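Local coordinates for alpha-n-acetylglucosaminidase family protein (Clostridium perfringens, PDB 4A42) that probably binds carbohydrate, as a family 32 carbohydrate-binding module of a large alpha-N-acetylglucosaminidase, the enzyme itself belonging to glycoside hydrolase family 89, at residues Asn25-Asp30 with Val65-Ser70; Ser91-Ile94 with Glu100-Lys103. All blocks are in the same frame, centred on the assembly; numbering follows the deposited sequence.

Contact 1: residues Asn25-Asp30 with Val65-Ser70; sequences NLAMKD and VTFDLS
Leu26 and Leu69 meet with their side chains crossed at about a right angle, CB of Leu26 resting 4.1 Å from CD2 of Leu69. A second touch is looser, between CD1 of Leu26 and CD1 of Leu69, 4.2 Å apart. Leu69 has CG anti to its carbonyl carbon (chi1 -56°), and this carries the branched end of the side chain across to the turn at Leu26. One residue further along the turn and two back along the strand, the methyl of Ala27 comes obliquely to the ring of Phe67, with its CB 3.9 Å from CE2. The same ring also packs on Ile144 and Ile146 of strand 141-148, so it touches both the N-terminal turn and that strand.

No hydrogen bond spans the two segments; their polar groups are held within each segment or by other parts of the chain. The turn is a short 3-10 segment, in which the N of Met28, a selenomethionine, donates to Asn25 O over 3.1 Å. Asn25 also closes an Asx turn: its OD1 takes the N-H of Ala27 at 3.0 Å, from above the carbonyl plane, and accepts a second bond from the backbone N of Ile146. Asp68, salt-bridged to Arg128, makes another Asx turn with Ser70 N where the chain turns its corner.

This is buried apolar packing of an N-terminal 3-10 turn against strand 63-69, in the beta-sandwich of an F5/8 type C domain.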
loop_
_atom_site.group_PDB
_atom_site.type_symbol
_atom_site.label_atom_id
_atom_site.label_comp_id
_atom_site.label_asym_id
_atom_site.label_seq_id
_atom_site.Cartn_x
_atom_site.Cartn_y
_atom_site.Cartn_z
ATOM N N ASN A 25 6.693 -11.211 3.808
ATOM C CA ASN A 25 5.716 -10.270 3.252
ATOM C C ASN A 25 4.327 -10.423 3.885
ATOM O O ASN A 25 3.548 -11.318 3.529
ATOM C CB ASN A 25 5.652 -10.398 1.722
ATOM C CG ASN A 25 4.695 -9.399 1.075
ATOM O OD1 ASN A 25 4.065 -8.594 1.748
ATOM N ND2 ASN A 25 4.587 -9.459 -0.245
ATOM N N LEU A 26 4.035 -9.551 4.841
ATOM C CA LEU A 26 2.797 -9.609 5.604
ATOM C C LEU A 26 1.563 -9.415 4.742
ATOM O O LEU A 26 0.469 -9.846 5.110
ATOM C CB LEU A 26 2.809 -8.547 6.711
ATOM C CG LEU A 26 3.857 -8.728 7.805
ATOM C CD1 LEU A 26 4.168 -7.392 8.465
ATOM C CD2 LEU A 26 3.373 -9.742 8.843
ATOM N N ALA A 27 1.728 -8.752 3.600
ATOM C CA ALA A 27 0.595 -8.486 2.730
ATOM C C ALA A 27 0.018 -9.790 2.209
ATOM O O ALA A 27 -1.155 -9.855 1.862
ATOM C CB ALA A 27 1.013 -7.599 1.564
HETATM N N MSE A 28 0.849 -10.826 2.164
HETATM C CA MSE A 28 0.403 -12.099 1.606
HETATM C C MSE A 28 0.061 -13.163 2.644
HETATM O O MSE A 28 -0.231 -14.311 2.298
HETATM C CB MSE A 28 1.424 -12.623 0.606
HETATM C CG MSE A 28 1.667 -11.641 -0.517
HETATM SE SE MSE A 28 2.586 -12.435 -2.006
HETATM C CE MSE A 28 4.212 -13.012 -1.095
ATOM N N LYS A 29 0.057 -12.777 3.915
ATOM C CA LYS A 29 -0.328 -13.691 4.985
ATOM C C LYS A 29 -1.811 -13.986 4.901
ATOM O O LYS A 29 -2.601 -13.122 4.543
ATOM C CB LYS A 29 -0.026 -13.074 6.350
ATOM C CG LYS A 29 1.449 -12.901 6.651
ATOM C CD LYS A 29 2.135 -14.226 6.920
ATOM C CE LYS A 29 3.583 -14.004 7.300
ATOM N NZ LYS A 29 4.306 -15.279 7.525
ATOM N N ASP A 30 -2.198 -15.206 5.250
ATOM C CA ASP A 30 -3.593 -15.599 5.158
ATOM C C ASP A 30 -4.479 -14.693 6.015
ATOM O O ASP A 30 -5.574 -14.306 5.606
ATOM C CB ASP A 30 -3.746 -17.070 5.564
ATOM C CG ASP A 30 -5.177 -17.550 5.500
ATOM O OD1 ASP A 30 -5.690 -17.754 4.380
ATOM O OD2 ASP A 30 -5.782 -17.745 6.575
ATOM N N VAL A 65 -6.269 2.048 -0.470
ATOM C CA VAL A 65 -6.208 0.633 -0.104
ATOM C C VAL A 65 -5.877 0.523 1.384
ATOM O O VAL A 65 -4.982 1.207 1.861
ATOM C CB VAL A 65 -5.081 -0.085 -0.881
ATOM C CG1 VAL A 65 -5.000 -1.560 -0.482
ATOM C CG2 VAL A 65 -5.261 0.082 -2.392
ATOM N N THR A 66 -6.586 -0.330 2.121
ATOM C CA THR A 66 -6.259 -0.556 3.529
ATOM C C THR A 66 -5.995 -2.033 3.801
ATOM O O THR A 66 -6.846 -2.878 3.526
ATOM C CB THR A 66 -7.384 -0.084 4.464
ATOM O OG1 THR A 66 -7.584 1.326 4.304
ATOM C CG2 THR A 66 -7.016 -0.367 5.922
ATOM N N PHE A 67 -4.813 -2.342 4.325
ATOM C CA PHE A 67 -4.507 -3.702 4.772
ATOM C C PHE A 67 -4.786 -3.805 6.261
ATOM O O PHE A 67 -4.393 -2.926 7.035
ATOM C CB PHE A 67 -3.039 -4.078 4.527
ATOM C CG PHE A 67 -2.677 -4.241 3.091
ATOM C CD1 PHE A 67 -2.356 -3.136 2.318
ATOM C CD2 PHE A 67 -2.634 -5.503 2.507
ATOM C CE1 PHE A 67 -2.018 -3.286 0.991
ATOM C CE2 PHE A 67 -2.293 -5.651 1.178
ATOM C CZ PHE A 67 -1.992 -4.544 0.424
ATOM N N ASP A 68 -5.477 -4.873 6.647
ATOM C CA ASP A 68 -5.673 -5.222 8.048
ATOM C C ASP A 68 -4.807 -6.448 8.302
ATOM O O ASP A 68 -5.131 -7.550 7.860
ATOM C CB ASP A 68 -7.154 -5.514 8.330
ATOM C CG ASP A 68 -7.428 -5.860 9.795
ATOM O OD1 ASP A 68 -6.466 -6.025 10.571
ATOM O OD2 ASP A 68 -8.617 -5.973 10.165
ATOM N N LEU A 69 -3.683 -6.247 8.978
ATOM C CA LEU A 69 -2.763 -7.334 9.286
ATOM C C LEU A 69 -3.319 -8.312 10.334
ATOM O O LEU A 69 -2.703 -9.340 10.609
ATOM C CB LEU A 69 -1.409 -6.774 9.737
ATOM C CG LEU A 69 -0.767 -5.822 8.716
ATOM C CD1 LEU A 69 0.600 -5.336 9.173
ATOM C CD2 LEU A 69 -0.661 -6.491 7.353
ATOM N N SER A 70 -4.468 -7.958 10.909
ATOM C CA SER A 70 -5.194 -8.783 11.883
ATOM C C SER A 70 -4.714 -8.573 13.319
ATOM O O SER A 70 -5.478 -8.748 14.275
ATOM C CB SER A 70 -5.165 -10.269 11.499
ATOM O OG SER A 70 -4.127 -10.963 12.173
#

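Contact 2: residues Ser91-Ile94 with Glu100-Lys103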
loop_
_atom_site.group_PDB
_atom_site.type_symbol
_atom_site.label_atom_id
_atom_site.label_comp_id
_atom_site.label_asym_id
_atom_site.label_seq_id
_atom_site.Cartn_x
_atom_site.Cartn_y
_atom_site.Cartn_z
ATOM N N SER A 91 0.553 8.433 -0.228
ATOM C CA SER A 91 0.921 8.475 1.179
ATOM C C SER A 91 0.650 7.116 1.813
ATOM O O SER A 91 -0.106 6.299 1.282
ATOM C CB SER A 91 0.151 9.573 1.920
ATOM O OG SER A 91 -1.251 9.321 1.943
ATOM N N ILE A 92 1.312 6.880 2.937
ATOM C CA ILE A 92 1.157 5.660 3.700
ATOM C C ILE A 92 0.839 6.048 5.135
ATOM O O ILE A 92 1.531 6.883 5.724
ATOM C CB ILE A 92 2.452 4.831 3.666
ATOM C CG1 ILE A 92 2.908 4.596 2.213
ATOM C CG2 ILE A 92 2.256 3.499 4.380
ATOM C CD1 ILE A 92 4.146 3.714 2.117
ATOM N N GLU A 93 -0.222 5.457 5.674
ATOM C CA GLU A 93 -0.655 5.697 7.046
ATOM C C GLU A 93 -0.714 4.367 7.776
ATOM O O GLU A 93 -0.998 3.344 7.174
ATOM C CB GLU A 93 -2.051 6.313 7.074
ATOM C CG GLU A 93 -2.168 7.735 6.555
ATOM C CD GLU A 93 -3.618 8.124 6.354
ATOM O OE1 GLU A 93 -4.219 7.660 5.369
ATOM O OE2 GLU A 93 -4.166 8.865 7.193
ATOM N N ILE A 94 -0.470 4.383 9.084
ATOM C CA ILE A 94 -0.638 3.180 9.890
ATOM C C ILE A 94 -1.528 3.489 11.085
ATOM O O ILE A 94 -1.635 4.647 11.501
ATOM C CB ILE A 94 0.714 2.599 10.363
ATOM C CG1 ILE A 94 1.507 3.634 11.168
ATOM C CG2 ILE A 94 1.517 2.096 9.156
ATOM C CD1 ILE A 94 2.746 3.061 11.841
ATOM N N GLU A 100 -7.470 6.133 14.560
ATOM C CA GLU A 100 -6.462 7.175 14.640
ATOM C C GLU A 100 -5.263 6.779 13.807
ATOM O O GLU A 100 -4.572 5.825 14.119
ATOM C CB GLU A 100 -6.023 7.415 16.080
ATOM C CG GLU A 100 -5.027 8.546 16.219
ATOM C CD GLU A 100 -4.789 8.954 17.648
ATOM O OE1 GLU A 100 -5.572 9.749 18.167
ATOM O OE2 GLU A 100 -3.800 8.503 18.229
ATOM N N TRP A 101 -5.007 7.569 12.768
ATOM C CA TRP A 101 -3.990 7.243 11.774
ATOM C C TRP A 101 -2.741 8.104 11.865
ATOM O O TRP A 101 -2.818 9.311 12.092
ATOM C CB TRP A 101 -4.569 7.373 10.365
ATOM C CG TRP A 101 -5.738 6.475 10.130
ATOM C CD1 TRP A 101 -7.049 6.750 10.397
ATOM C CD2 TRP A 101 -5.705 5.156 9.584
ATOM N NE1 TRP A 101 -7.836 5.682 10.047
ATOM C CE2 TRP A 101 -7.033 4.679 9.553
ATOM C CE3 TRP A 101 -4.686 4.315 9.124
ATOM C CZ2 TRP A 101 -7.372 3.416 9.077
ATOM C CZ3 TRP A 101 -5.020 3.047 8.648
ATOM C CH2 TRP A 101 -6.351 2.616 8.632
ATOM N N THR A 102 -1.596 7.465 11.654
ATOM C CA THR A 102 -0.321 8.162 11.542
ATOM C C THR A 102 0.256 8.073 10.125
ATOM O O THR A 102 0.582 6.982 9.632
ATOM C CB THR A 102 0.700 7.622 12.562
ATOM O OG1 THR A 102 0.168 7.770 13.888
ATOM C CG2 THR A 102 2.018 8.387 12.457
ATOM N N LYS A 103 0.390 9.218 9.486
ATOM C CA LYS A 103 0.951 9.296 8.150
ATOM C C LYS A 103 2.453 9.229 8.263
ATOM O O LYS A 103 3.076 10.137 8.739
ATOM C CB LYS A 103 0.497 10.581 7.429
ATOM C CG LYS A 103 0.792 10.620 5.927
ATOM C CD LYS A 103 0.184 11.757 5.204
ATOM C CE LYS A 103 -1.317 11.774 5.300
ATOM N NZ LYS A 103 -1.976 12.897 4.609
#
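Two backbone hydrogen bonds join Ile94 and Thr102 as an antiparallel hydrogen-bonded pair in the beta hairpin of strands 90-95 and 102-107. Thr102 N reaches Ile94 O at 2.8 Å almost in a straight line. The return bond, Ile94 N to Thr102 O at 2.9 Å, is more bent, and its donor is tilted 31° from the carbonyl plane. Next along the strands, Glu93 and Lys103 form a non-hydrogen-bonded pair; here the backbones come close enough for Glu93 CA to make a CA-H...O contact with Thr102 O.

On the face that carries Glu93 and Lys103, the glutamate's carboxylate belongs mainly to the neighbouring strand 126-134: OE1 is in a salt bridge with Arg131 NE and takes a further bond from Asn133 ND2. Arg131 also makes a cation-pi contact with Trp101, so one arginine meets both Glu93 and Trp101. Glu93 and Trp101 cross at about a right angle, their carboxylate and ring planes 40° apart. OE2 of Glu93 lies 3.5 Å from Trp101 CB, while Glu93 CB approaches the ring obliquely near CE3.

Lys103 packs through its aliphatic stem, CB lying 4.0 Å from Glu93 CG. Its NZ remains 5.3 Å from Glu93 OE2, an opposite charge nearby but not in contact. With CG anti to the backbone N (chi1 -168°), the lysine chain leans on past Glu93 toward Ser91, whose OG bonds to Asn133 ND2, and CD of Lys103 lies 3.9 Å from Ser91 CB.

How the contacts relate
Contact 1 comes first along the chain and is complete before contact 2 begins; their centres lie about 15 Å apart. Both reach the same antiparallel sheet, where strand 126-134 pairs with strand 63-69 of contact 1 and with strand 90-95 of contact 2. The first contact lies in the buried layer beside strand 141-148, whereas the second is a partly exposed hairpin further across the sheet. They nevertheless touch: Thr66 CG2 is 4.1 Å from Trp101 CH2. Together they show how one F5/8 type C domain ties its N-terminal turn and a local hairpin to a common sheet.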